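Local coordinates for protein Z5138 gene product (Escherichia coli, PDB 1XOU) that acts as a type III secretion chaperone that probably binds the filament protein EspA, and probably EspB, before their secretion, at residues E36-L41 and N56-G61. The protein carries 1 engineered substitution. Sequence-based numbering, arbitrary orientation.
Sequences ESVNEL and NKLIEG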
# COMPACT_ATOMS: atom_id res chain seq x y z
N GLU B 36 5.42 16.46 6.91
CA GLU B 36 5.88 17.47 7.85
C GLU B 36 7.37 17.35 8.17
O GLU B 36 8.09 18.35 8.19
CB GLU B 36 5.10 17.39 9.16
CG GLU B 36 3.73 18.02 9.13
CD GLU B 36 3.07 18.03 10.50
OE1 GLU B 36 2.62 16.96 10.98
OE2 GLU B 36 3.02 19.12 11.12
N SER B 37 7.83 16.13 8.44
CA SER B 37 9.22 15.89 8.78
C SER B 37 10.14 16.35 7.67
O SER B 37 11.15 17.02 7.92
CB SER B 37 9.46 14.40 9.02
OG SER B 37 8.43 13.84 9.81
N VAL B 38 9.79 15.97 6.45
CA VAL B 38 10.58 16.30 5.26
C VAL B 38 10.67 17.81 5.03
O VAL B 38 11.70 18.30 4.57
CB VAL B 38 10.01 15.59 4.00
CG1 VAL B 38 9.07 16.52 3.24
CG2 VAL B 38 11.14 15.08 3.14
N ASN B 39 9.61 18.54 5.36
CA ASN B 39 9.64 19.98 5.21
C ASN B 39 10.53 20.58 6.29
O ASN B 39 11.21 21.58 6.06
CB ASN B 39 8.24 20.58 5.32
CG ASN B 39 7.31 20.05 4.25
OD1 ASN B 39 7.62 20.09 3.05
ND2 ASN B 39 6.16 19.54 4.69
N GLU B 40 10.52 19.97 7.47
CA GLU B 40 11.35 20.46 8.56
C GLU B 40 12.80 20.26 8.14
O GLU B 40 13.64 21.13 8.37
CB GLU B 40 11.06 19.69 9.85
CG GLU B 40 9.66 19.96 10.39
CD GLU B 40 9.25 18.99 11.50
OE1 GLU B 40 9.98 18.00 11.75
OE2 GLU B 40 8.18 19.22 12.12
N LEU B 41 13.09 19.13 7.50
CA LEU B 41 14.46 18.88 7.06
C LEU B 41 14.90 19.98 6.10
O LEU B 41 16.08 20.30 6.03
CB LEU B 41 14.56 17.53 6.35
CG LEU B 41 15.82 16.72 6.70
CD1 LEU B 41 16.10 15.71 5.60
CD2 LEU B 41 16.99 17.66 6.88
N ASN B 56 18.87 15.93 -0.29
CA ASN B 56 19.21 15.58 -1.66
C ASN B 56 19.26 14.07 -1.87
O ASN B 56 18.88 13.57 -2.93
CB ASN B 56 20.54 16.20 -2.08
CG ASN B 56 20.57 17.70 -1.89
OD1 ASN B 56 19.58 18.39 -2.08
ND2 ASN B 56 21.74 18.22 -1.52
N LYS B 57 19.76 13.36 -0.87
CA LYS B 57 19.83 11.90 -0.95
C LYS B 57 18.39 11.38 -1.01
O LYS B 57 18.08 10.47 -1.78
CB LYS B 57 20.57 11.32 0.27
CG LYS B 57 22.09 11.30 0.09
CD LYS B 57 22.41 10.59 -1.23
CE LYS B 57 23.81 10.91 -1.76
NZ LYS B 57 23.94 10.52 -3.22
N LEU B 58 17.52 11.98 -0.19
CA LEU B 58 16.11 11.60 -0.14
C LEU B 58 15.46 11.87 -1.49
O LEU B 58 14.77 11.01 -2.05
CB LEU B 58 15.38 12.41 0.92
CG LEU B 58 15.01 11.65 2.19
CD1 LEU B 58 14.30 12.60 3.15
CD2 LEU B 58 14.12 10.47 1.85
N ILE B 59 15.66 13.08 -2.00
CA ILE B 59 15.10 13.46 -3.28
C ILE B 59 15.51 12.48 -4.38
O ILE B 59 14.66 12.01 -5.14
CB ILE B 59 15.54 14.89 -3.65
CG1 ILE B 59 15.01 15.87 -2.59
CG2 ILE B 59 15.03 15.26 -5.04
CD1 ILE B 59 15.59 17.25 -2.67
N GLU B 60 16.79 12.16 -4.48
CA GLU B 60 17.24 11.22 -5.49
C GLU B 60 16.60 9.86 -5.25
O GLU B 60 16.23 9.16 -6.20
CB GLU B 60 18.77 11.10 -5.47
CG GLU B 60 19.46 12.29 -6.10
CD GLU B 60 20.94 12.42 -5.70
OE1 GLU B 60 21.55 13.44 -6.10
OE2 GLU B 60 21.47 11.53 -5.00
N GLY B 61 16.46 9.50 -3.97
CA GLY B 61 15.85 8.24 -3.60
C GLY B 61 14.43 8.11 -4.09
O GLY B 61 14.04 7.09 -4.65
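Leu58 reaches from helix 49-64 to meet Val38 and Leu41 on helix 3-47, in a helical hairpin in which helix 49-64 folds back beside the end of helix 3-47. The contact illustrates how two helix segments can meet through a few apolar methyls, with no hydrogen bond between them: it buries 80 Å² in all, about half of it on Leu58. The backbones stay well apart, with Val38 CA and Leu58 CA, the closest such pair, separated by 9.0 Å, and side chains fill the interval. Leu58 reaches across with its CD1 branch anti to CA (chi2 180°), which carries that methyl toward the other helix. There CD1 of Leu58 lies 4.0 Å from Val38 CG2, the two side chains crossing obliquely. The same methyl, Leu58 CD1, comes within 4.3 Å of Leu41 CD1, one turn farther along, so both residues of the first helix share a single point of Leu58.

Leu41 also packs on Ala51 and Lys54, extending the seam toward the bend of the hairpin. The seam is buried further by the chain of the partner protein, probably EspA, whose apolar side chains meet both Leu41 and Leu58. Intramolecular packing and partner binding thus draw on the same leucines, consistent with a chaperone that covers hydrophobic surface of its client.

The polar residues of 56-61 are turned elsewhere. Lys57 and Glu60, three residues apart, make a salt bridge within their own helix, Lys57 NZ approaching Glu60 OE2 at 3.2 Å on the syn lone pair of that oxygen.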